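Local coordinates for Lmo0305 protein (Listeria monocytogenes, PDB 3PJ0) that belongs to the beta-eliminating lyase family of fold-type I PLP-dependent enzymes and carries pyridoxal phosphate covalently bound to a lysine, its precise function not established, at residues N89-Y94 with T115-G120; A271-S276 with N347-F352; L28-Q33 with D250-K255. All blocks are in the same frame, centred on the assembly; numbering follows the deposited sequence. Where two conformers were deposited one is given.

Contact 1. Residues N89-Y94 with T115-G120; sequences NRRVAY and TPLLLG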
loop_
_atom_site.group_PDB
_atom_site.type_symbol
_atom_site.label_atom_id
_atom_site.label_comp_id
_atom_site.label_asym_id
_atom_site.label_seq_id
_atom_site.Cartn_x
_atom_site.Cartn_y
_atom_site.Cartn_z
ATOM N N ASN A 89 12.274 2.597 -25.180
ATOM C CA ASN A 89 13.373 1.660 -24.960
ATOM C C ASN A 89 13.200 0.988 -23.599
ATOM O O ASN A 89 13.340 1.631 -22.566
ATOM C CB ASN A 89 14.708 2.423 -25.083
ATOM C CG ASN A 89 15.931 1.531 -24.929
ATOM O OD1 ASN A 89 15.858 0.446 -24.373
ATOM N ND2 ASN A 89 17.072 2.009 -25.406
ATOM N N ARG A 90 12.902 -0.305 -23.612
ATOM C CA ARG A 90 12.646 -1.081 -22.376
ATOM C C ARG A 90 13.894 -1.616 -21.691
ATOM O O ARG A 90 13.793 -2.450 -20.770
ATOM C CB ARG A 90 11.632 -2.222 -22.646
ATOM C CG ARG A 90 10.198 -1.755 -22.972
ATOM C CD ARG A 90 9.294 -1.421 -21.788
ATOM N NE ARG A 90 7.949 -1.115 -22.278
ATOM C CZ ARG A 90 6.848 -1.837 -22.145
ATOM N NH1 ARG A 90 6.777 -2.922 -21.370
ATOM N NH2 ARG A 90 5.743 -1.395 -22.749
ATOM N N ARG A 91 15.082 -1.196 -22.126
ATOM C CA ARG A 91 16.301 -1.596 -21.419
ATOM C C ARG A 91 16.662 -0.491 -20.423
ATOM O O ARG A 91 16.505 0.698 -20.722
ATOM C CB ARG A 91 17.478 -1.851 -22.375
ATOM C CG ARG A 91 17.530 -3.270 -22.983
ATOM C CD ARG A 91 16.363 -3.575 -23.849
ATOM N NE ARG A 91 16.247 -2.610 -24.944
ATOM C CZ ARG A 91 15.218 -2.526 -25.785
ATOM N NH1 ARG A 91 14.188 -3.367 -25.688
ATOM N NH2 ARG A 91 15.224 -1.587 -26.734
ATOM N N VAL A 92 17.109 -0.888 -19.241
ATOM C CA VAL A 92 17.642 0.053 -18.224
ATOM C C VAL A 92 18.973 -0.496 -17.730
ATOM O O VAL A 92 19.314 -1.643 -18.048
ATOM C CB VAL A 92 16.696 0.277 -17.038
ATOM C CG1 VAL A 92 15.363 0.808 -17.528
ATOM C CG2 VAL A 92 16.483 -1.007 -16.220
ATOM N N ALA A 93 19.714 0.284 -16.943
ATOM C CA ALA A 93 20.977 -0.184 -16.421
ATOM C C ALA A 93 21.160 0.213 -14.962
ATOM O O ALA A 93 20.811 1.321 -14.552
ATOM C CB ALA A 93 22.175 0.334 -17.287
ATOM N N TYR A 94 21.679 -0.715 -14.183
ATOM C CA TYR A 94 21.947 -0.456 -12.794
ATOM C C TYR A 94 22.916 -1.480 -12.175
ATOM O O TYR A 94 23.281 -2.461 -12.821
ATOM C CB TYR A 94 20.655 -0.380 -12.003
ATOM C CG TYR A 94 19.666 -1.555 -12.100
ATOM C CD1 TYR A 94 20.073 -2.881 -12.026
ATOM C CD2 TYR A 94 18.273 -1.306 -12.166
ATOM C CE1 TYR A 94 19.127 -3.935 -12.058
ATOM C CE2 TYR A 94 17.346 -2.328 -12.175
ATOM C CZ TYR A 94 17.758 -3.636 -12.131
ATOM O OH TYR A 94 16.789 -4.634 -12.153
ATOM N N THR A 115 14.206 -4.886 -19.336
ATOM C CA THR A 115 15.411 -5.739 -19.314
ATOM C C THR A 115 16.542 -4.949 -18.683
ATOM O O THR A 115 17.010 -3.986 -19.295
ATOM C CB THR A 115 15.862 -6.142 -20.756
ATOM O OG1 THR A 115 14.847 -6.924 -21.420
ATOM C CG2 THR A 115 17.172 -6.939 -20.720
ATOM N N PRO A 116 16.998 -5.350 -17.477
ATOM C CA PRO A 116 18.061 -4.575 -16.837
ATOM C C PRO A 116 19.425 -5.092 -17.229
ATOM O O PRO A 116 19.647 -6.304 -17.180
ATOM C CB PRO A 116 17.808 -4.804 -15.341
ATOM C CG PRO A 116 16.388 -5.400 -15.263
ATOM C CD PRO A 116 16.317 -6.210 -16.497
ATOM N N LEU A 117 20.282 -4.188 -17.665
ATOM C CA LEU A 117 21.651 -4.489 -18.032
ATOM C C LEU A 117 22.423 -4.158 -16.774
ATOM O O LEU A 117 22.272 -3.050 -16.210
ATOM C CB LEU A 117 22.089 -3.641 -19.234
ATOM C CG LEU A 117 21.175 -3.720 -20.474
ATOM C CD1 LEU A 117 21.616 -2.747 -21.587
ATOM C CD2 LEU A 117 21.070 -5.141 -21.008
ATOM N N LEU A 118 23.222 -5.108 -16.301
ATOM C CA LEU A 118 23.903 -4.931 -15.019
ATOM C C LEU A 118 25.261 -4.249 -15.195
ATOM O O LEU A 118 26.046 -4.598 -16.068
ATOM C CB LEU A 118 24.014 -6.269 -14.296
ATOM C CG LEU A 118 22.701 -7.043 -14.182
ATOM C CD1 LEU A 118 22.890 -8.339 -13.387
ATOM C CD2 LEU A 118 21.611 -6.189 -13.542
ATOM N N LEU A 119 25.524 -3.252 -14.363
ATOM C CA LEU A 119 26.722 -2.445 -14.510
ATOM C C LEU A 119 27.831 -2.882 -13.575
ATOM O O LEU A 119 27.667 -2.852 -12.350
ATOM C CB LEU A 119 26.389 -0.972 -14.245
ATOM C CG LEU A 119 25.464 -0.254 -15.209
ATOM C CD1 LEU A 119 24.939 1.079 -14.617
ATOM C CD2 LEU A 119 26.187 -0.062 -16.566
ATOM N N GLY A 120 28.977 -3.217 -14.161
ATOM C CA GLY A 120 30.167 -3.607 -13.392
ATOM C C GLY A 120 30.052 -4.991 -12.784
ATOM O O GLY A 120 29.623 -5.920 -13.453
#

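Contact 2. Residues A271-S276 with N347-F352; sequences AERFNS and NLELVF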
loop_
_atom_site.group_PDB
_atom_site.type_symbol
_atom_site.label_atom_id
_atom_site.label_comp_id
_atom_site.label_asym_id
_atom_site.label_seq_id
_atom_site.Cartn_x
_atom_site.Cartn_y
_atom_site.Cartn_z
ATOM N N ALA A 271 32.826 2.215 13.697
ATOM C CA ALA A 271 33.666 1.512 12.719
ATOM C C ALA A 271 35.117 1.498 13.174
ATOM O O ALA A 271 35.801 0.468 13.069
ATOM C CB ALA A 271 33.537 2.153 11.282
ATOM N N GLU A 272 35.607 2.630 13.702
ATOM C CA GLU A 272 36.997 2.666 14.211
ATOM C C GLU A 272 37.226 1.593 15.260
ATOM O O GLU A 272 38.284 0.952 15.287
ATOM C CB GLU A 272 37.356 4.005 14.870
ATOM C CG GLU A 272 37.693 5.137 13.931
ATOM C CD GLU A 272 38.230 6.359 14.671
ATOM O OE1 GLU A 272 38.620 6.233 15.850
ATOM O OE2 GLU A 272 38.275 7.455 14.061
ATOM N N ARG A 273 36.258 1.417 16.144
ATOM C CA ARG A 273 36.387 0.419 17.199
ATOM C C ARG A 273 36.373 -0.989 16.608
ATOM O O ARG A 273 37.195 -1.802 16.993
ATOM C CB ARG A 273 35.251 0.533 18.238
ATOM C CG ARG A 273 35.182 1.838 19.050
ATOM C CD ARG A 273 33.882 1.857 19.893
ATOM N NE ARG A 273 33.725 3.030 20.760
ATOM C CZ ARG A 273 34.012 3.072 22.061
ATOM N NH1 ARG A 273 34.498 2.012 22.703
ATOM N NH2 ARG A 273 33.814 4.200 22.739
ATOM N N PHE A 274 35.490 -1.276 15.651
ATOM C CA PHE A 274 35.503 -2.584 14.985
ATOM C C PHE A 274 36.849 -2.864 14.286
ATOM O O PHE A 274 37.464 -3.920 14.501
ATOM C CB PHE A 274 34.342 -2.720 13.984
ATOM C CG PHE A 274 33.043 -3.118 14.616
ATOM C CD1 PHE A 274 32.905 -4.383 15.194
ATOM C CD2 PHE A 274 31.952 -2.262 14.623
ATOM C CE1 PHE A 274 31.696 -4.770 15.788
ATOM C CE2 PHE A 274 30.743 -2.646 15.194
ATOM C CZ PHE A 274 30.621 -3.895 15.789
ATOM N N ASN A 275 37.331 -1.898 13.507
ATOM C CA ASN A 275 38.587 -2.051 12.785
ATOM C C ASN A 275 39.781 -2.243 13.711
ATOM O O ASN A 275 40.760 -2.876 13.323
ATOM C CB ASN A 275 38.839 -0.845 11.860
ATOM C CG ASN A 275 38.012 -0.901 10.564
ATOM O OD1 ASN A 275 38.192 -1.818 9.735
ATOM N ND2 ASN A 275 37.159 0.101 10.352
ATOM N N SER A 276 39.702 -1.711 14.931
ATOM C CA SER A 276 40.793 -1.844 15.900
ATOM C C SER A 276 40.932 -3.285 16.401
ATOM O O SER A 276 41.955 -3.642 16.993
ATOM C CB SER A 276 40.599 -0.877 17.090
ATOM O OG SER A 276 39.517 -1.260 17.936
ATOM N N ASN A 347 28.922 -0.173 29.146
ATOM C CA ASN A 347 28.501 -1.361 28.404
ATOM C C ASN A 347 29.143 -1.389 27.015
ATOM O O ASN A 347 29.632 -2.433 26.567
ATOM C CB ASN A 347 26.978 -1.433 28.298
ATOM C CG ASN A 347 26.298 -1.398 29.645
ATOM O OD1 ASN A 347 26.407 -0.407 30.375
ATOM N ND2 ASN A 347 25.556 -2.453 29.968
ATOM N N LEU A 348 29.139 -0.229 26.354
ATOM C CA LEU A 348 29.726 -0.068 25.017
ATOM C C LEU A 348 31.227 -0.402 25.059
ATOM O O LEU A 348 31.692 -1.206 24.269
ATOM C CB LEU A 348 29.447 1.355 24.491
ATOM C CG LEU A 348 29.971 1.784 23.116
ATOM C CD1 LEU A 348 29.500 0.836 22.008
ATOM C CD2 LEU A 348 29.542 3.235 22.818
ATOM N N GLU A 349 31.970 0.172 26.018
ATOM C CA GLU A 349 33.410 -0.136 26.181
ATOM C C GLU A 349 33.631 -1.620 26.392
ATOM O O GLU A 349 34.553 -2.206 25.836
ATOM C CB GLU A 349 34.030 0.578 27.400
ATOM C CG GLU A 349 34.139 2.084 27.282
ATOM C CD GLU A 349 34.988 2.535 26.091
ATOM O OE1 GLU A 349 35.872 1.757 25.639
ATOM O OE2 GLU A 349 34.760 3.676 25.611
ATOM N N LEU A 350 32.755 -2.228 27.187
ATOM C CA LEU A 350 32.902 -3.635 27.541
ATOM C C LEU A 350 32.749 -4.562 26.338
ATOM O O LEU A 350 33.482 -5.560 26.225
ATOM C CB LEU A 350 31.922 -4.002 28.646
ATOM C CG LEU A 350 32.045 -5.371 29.307
ATOM C CD1 LEU A 350 33.438 -5.624 29.905
ATOM C CD2 LEU A 350 30.970 -5.472 30.387
ATOM N N VAL A 351 31.814 -4.217 25.446
ATOM C CA VAL A 351 31.577 -4.973 24.220
ATOM C C VAL A 351 32.870 -5.169 23.439
ATOM O O VAL A 351 33.190 -6.278 23.031
ATOM C CB VAL A 351 30.564 -4.247 23.293
ATOM C CG1 VAL A 351 30.699 -4.741 21.844
ATOM C CG2 VAL A 351 29.148 -4.396 23.839
ATOM N N PHE A 352 33.611 -4.081 23.254
ATOM C CA PHE A 352 34.848 -4.116 22.492
ATOM C C PHE A 352 36.034 -4.672 23.260
ATOM O O PHE A 352 36.864 -5.353 22.676
ATOM C CB PHE A 352 35.107 -2.751 21.868
ATOM C CG PHE A 352 34.094 -2.411 20.823
ATOM C CD1 PHE A 352 34.221 -2.923 19.532
ATOM C CD2 PHE A 352 32.969 -1.664 21.129
ATOM C CE1 PHE A 352 33.269 -2.657 18.569
ATOM C CE2 PHE A 352 32.017 -1.404 20.163
ATOM C CZ PHE A 352 32.177 -1.898 18.875
#

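Contact 3. Residues L28-Q33 with D250-K255; sequences LTEALQ and DYYFEK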
loop_
_atom_site.group_PDB
_atom_site.type_symbol
_atom_site.label_atom_id
_atom_site.label_comp_id
_atom_site.label_asym_id
_atom_site.label_seq_id
_atom_site.Cartn_x
_atom_site.Cartn_y
_atom_site.Cartn_z
ATOM N N LEU A 28 3.514 4.434 16.084
ATOM C CA LEU A 28 2.367 5.135 15.484
ATOM C C LEU A 28 1.655 6.037 16.499
ATOM O O LEU A 28 1.337 7.193 16.212
ATOM C CB LEU A 28 1.379 4.111 14.890
ATOM C CG LEU A 28 0.101 4.672 14.200
ATOM C CD1 LEU A 28 0.428 5.752 13.154
ATOM C CD2 LEU A 28 -0.721 3.557 13.619
ATOM N N THR A 29 1.373 5.514 17.683
ATOM C CA THR A 29 0.649 6.316 18.688
ATOM C C THR A 29 1.469 7.576 19.045
ATOM O O THR A 29 0.897 8.666 19.176
ATOM C CB THR A 29 0.238 5.497 19.938
ATOM O OG1 THR A 29 1.396 5.038 20.616
ATOM C CG2 THR A 29 -0.670 4.303 19.566
ATOM N N GLU A 30 2.795 7.454 19.125
ATOM C CA GLU A 30 3.637 8.648 19.386
ATOM C C GLU A 30 3.450 9.692 18.277
ATOM O O GLU A 30 3.302 10.902 18.550
ATOM C CB GLU A 30 5.145 8.322 19.568
ATOM C CG GLU A 30 6.011 9.623 19.731
ATOM C CD GLU A 30 7.512 9.381 19.890
ATOM O OE1 GLU A 30 7.899 8.277 20.346
ATOM O OE2 GLU A 30 8.305 10.310 19.583
ATOM N N ALA A 31 3.436 9.233 17.024
ATOM C CA ALA A 31 3.269 10.143 15.899
ATOM C C ALA A 31 1.916 10.854 15.915
ATOM O O ALA A 31 1.809 11.965 15.390
ATOM C CB ALA A 31 3.450 9.394 14.543
ATOM N N LEU A 32 0.903 10.228 16.495
ATOM C CA LEU A 32 -0.453 10.808 16.514
ATOM C C LEU A 32 -0.724 11.715 17.709
ATOM O O LEU A 32 -1.802 12.288 17.808
ATOM C CB LEU A 32 -1.508 9.719 16.479
ATOM C CG LEU A 32 -1.548 8.872 15.209
ATOM C CD1 LEU A 32 -2.655 7.798 15.368
ATOM C CD2 LEU A 32 -1.764 9.758 13.998
ATOM N N GLN A 33 0.256 11.872 18.601
ATOM C CA GLN A 33 0.025 12.661 19.817
ATOM C C GLN A 33 -0.418 14.072 19.525
ATOM O O GLN A 33 -1.322 14.581 20.196
ATOM C CB GLN A 33 1.275 12.666 20.717
ATOM C CG GLN A 33 1.494 11.294 21.369
ATOM C CD GLN A 33 2.674 11.233 22.288
ATOM O OE1 GLN A 33 3.657 11.954 22.116
ATOM N NE2 GLN A 33 2.612 10.292 23.264
ATOM N N ASP A 250 5.924 12.119 8.186
ATOM C CA ASP A 250 6.216 13.546 8.493
ATOM C C ASP A 250 6.728 13.722 9.937
ATOM O O ASP A 250 7.705 14.436 10.181
ATOM C CB ASP A 250 4.984 14.386 8.221
ATOM C CG ASP A 250 5.313 15.847 7.956
ATOM O OD1 ASP A 250 6.480 16.180 7.642
ATOM O OD2 ASP A 250 4.382 16.669 8.073
ATOM N N TYR A 251 6.118 13.019 10.882
ATOM C CA TYR A 251 6.539 13.110 12.290
ATOM C C TYR A 251 7.997 12.704 12.468
ATOM O O TYR A 251 8.783 13.457 13.054
ATOM C CB TYR A 251 5.628 12.237 13.212
ATOM C CG TYR A 251 6.069 12.238 14.638
ATOM C CD1 TYR A 251 5.750 13.318 15.490
ATOM C CD2 TYR A 251 6.797 11.174 15.175
ATOM C CE1 TYR A 251 6.150 13.333 16.806
ATOM C CE2 TYR A 251 7.204 11.199 16.479
ATOM C CZ TYR A 251 6.878 12.294 17.296
ATOM O OH TYR A 251 7.294 12.341 18.608
ATOM N N TYR A 252 8.339 11.497 12.006
ATOM C CA TYR A 252 9.700 10.960 12.172
ATOM C C TYR A 252 10.699 11.706 11.307
ATOM O O TYR A 252 11.880 11.868 11.710
ATOM C CB TYR A 252 9.725 9.430 11.979
ATOM C CG TYR A 252 9.027 8.791 13.146
ATOM C CD1 TYR A 252 9.616 8.835 14.400
ATOM C CD2 TYR A 252 7.756 8.242 13.042
ATOM C CE1 TYR A 252 9.011 8.302 15.479
ATOM C CE2 TYR A 252 7.115 7.692 14.157
ATOM C CZ TYR A 252 7.745 7.759 15.381
ATOM O OH TYR A 252 7.197 7.274 16.545
ATOM N N PHE A 253 10.246 12.230 10.153
ATOM C CA PHE A 253 11.157 13.084 9.358
ATOM C C PHE A 253 11.585 14.309 10.195
ATOM O O PHE A 253 12.774 14.633 10.310
ATOM C CB PHE A 253 10.488 13.536 8.050
ATOM C CG PHE A 253 11.363 14.356 7.190
ATOM C CD1 PHE A 253 12.238 13.765 6.320
ATOM C CD2 PHE A 253 11.331 15.735 7.263
ATOM C CE1 PHE A 253 13.120 14.561 5.527
ATOM C CE2 PHE A 253 12.189 16.535 6.456
ATOM C CZ PHE A 253 13.070 15.920 5.588
ATOM N N GLU A 254 10.621 14.985 10.827
ATOM C CA GLU A 254 10.968 16.185 11.587
ATOM C C GLU A 254 11.761 15.839 12.843
ATOM O O GLU A 254 12.664 16.582 13.243
ATOM C CB GLU A 254 9.722 17.025 11.908
ATOM C CG GLU A 254 9.114 17.705 10.712
ATOM C CD GLU A 254 10.037 18.764 10.105
ATOM O OE1 GLU A 254 10.727 19.457 10.871
ATOM O OE2 GLU A 254 10.057 18.901 8.873
ATOM N N LYS A 255 11.455 14.683 13.434
ATOM C CA LYS A 255 12.151 14.233 14.623
ATOM C C LYS A 255 13.582 13.865 14.352
ATOM O O LYS A 255 14.421 14.160 15.168
ATOM C CB LYS A 255 11.465 13.005 15.212
ATOM C CG LYS A 255 12.152 12.391 16.444
ATOM C CD LYS A 255 11.355 11.133 16.850
ATOM C CE LYS A 255 12.019 10.337 17.923
ATOM N NZ LYS A 255 11.983 11.003 19.282
HETATM O O HOH W 1 9.160 5.868 18.154
HETATM O O HOH W 2 5.268 13.430 20.446
#

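Contact 1. Residues N89-Y94 with T115-G120
Chi1 of Tyr94 is 54°, which sets CG in the crowded position between the backbone N and the carbonyl carbon and swings the ring over the neighbouring strand. There it lies alongside Pro116, with Tyr94 CZ 3.4 Å from Pro116 CB, while CD2 of Leu118, whose CG is anti to its carbonyl carbon, reaches Tyr94 CE1 at 3.7 Å. Val92 adds CG2 beside Pro116 CB on this same face. The other face carries Arg91, Thr115, Ala93 and Leu117; the Arg91 chain, bent at chi2 and chi3, passes its CG 4.0 Å from Thr115 CB. Five backbone hydrogen bonds join the two segments in parallel register, Arg91 opposite Thr115 through Tyr94 opposite Leu118. The straightest runs from Leu117 N to Val92 O (2.7 Å, 173° at the hydrogen), in the carbonyl plane, whereas Leu119 N meets Tyr94 O at 2.8 Å from above the Tyr94 carbonyl plane. Before the strand, Asn89 OD1 accepts from Arg91 N at 2.9 Å and closes an Asx turn. The Tyr94 hydroxyl is hydrogen-bonded to Glu101 OE1, which fixes the far end of the ring. Strand 115-118 is one of the two edge strands of the seven-stranded mixed sheet within this chain, and strand 91-94 pairs on its other side with strand 140-144; helices 99-102 and 107-112 pack on the Tyr94 and Pro116 face.

Contact 2. Residues A271-S276 with N347-F352
Helices 271-275 and 347-352 run in roughly the same direction, 28° apart, but their axes come no closer than 11.3 Å, so long side chains must bridge the gap. The nearest backbone approach is between Arg273 and Phe352, whose CA atoms are 7.1 Å apart, and both residues send their CB toward the opposing helix. Phe352 stands at the centre of the contact. Arg273 CB sits over the middle of one face of its ring, 3.8 Å from the centroid and 12° off the normal, a CH-pi contact that Arg273 CD continues over the CD2-CE2 side. The opposite face is met by Val351 CG1 from its own helix. At its edge, the Phe352 ring points CE1 at the face of Phe274 in a T-shaped pair, the planes 77° apart and the centroids separated by 5.0 Å. Phe274 starts away from helix 347-352, and its first torsion, with CG anti to the carbonyl carbon, brings the ring back within reach. Beyond the aromatic ring, the Arg273 chain is extended from CG to NE and carries the guanidinium past Leu348, which lies over one of its faces, to Glu349. Arg273 NH2 forms a salt bridge with Glu349 OE2 at 3.1 Å, in the guanidinium plane but from above the carboxylate plane; two weak bonds from NH1 accompany it. Glu349 is bent at chi2, which turns its carboxylate back toward the arginine. Phe274 also packs on Val280 and Thr282 of strand 280-283, and Val351 on helix 300-314. Such helix-on-helix packing, an aromatic core edged by a salt bridge, joins two helices of the C-terminal part of the chain, where an antiparallel sheet with helices is consistent with the small domain of fold-type I PLP enzymes.

Contact 3. Residues L28-Q33 with D250-K255
One face of the Tyr251 ring receives Ala31 CA, 3.8 Å from the centroid and 18° off the normal, a CH-pi contact, with Glu30 O above the rim of that face; at the ring's edge, in its plane, lie Glu30 OE2 and Tyr252 CD2. The Tyr252 ring has Tyr251 CD2 over its centre. Ala31 CB touches both tyrosines, 3.8 Å from Tyr251 CB and 4.1 Å from Tyr252 CE2. Glu30, with CG anti to its backbone N (chi1 176°) and the chain extended beyond, lays its carboxylate almost perpendicular to the Tyr251 ring, 83° between planes. The Tyr251 hydroxyl donates to Glu30 OE2 through the anti lone pair, a very short bond of 2.5 Å. Lys255 NZ forms a long salt bridge to this same oxygen, and its charge would probably favour the ionised carboxylate. One water gives its hydrogens to Gln33 OE1 and Tyr251 OH. Another donates to Tyr252 OH at 2.9 Å and only weakly to Glu30 OE1; the Tyr252 hydroxyl is also hydrogen-bonded to Val27 O of helix 25-31, about one turn before Ala31. The contact thus seats helix 25-31 on helix 243-256, with Leu32 leaning on Leu247 of the latter. Beyond it, Asp250 and Glu254 share Lys56 of helix 48-61, and Thr29 is hydrogen-bonded to Asp37 of the second subunit.

Overall arrangement
Three separate regions of the chain are sampled, none touching another. Contact 1, at the margin of the seven-stranded sheet, is about 41 Å from contact 2 and 38 Å from contact 3, centre to centre, on the opposite side of the chain's centre from both. Contacts 2 and 3 are 32 Å apart between centres, linked by sequence: helix 243-256 of contact 3 is followed directly by helix 260-275 of contact 2. Contact 3 joins segments 217 residues apart at their closest ends, so contact 1 is nested inside its loop, whereas contact 2 comes afterwards. They tie together different parts of the fold: the large sheet's edge, the C-terminal sheet-and-helix region, and an N-terminal helix seated on helix 243-256 beside the second subunit.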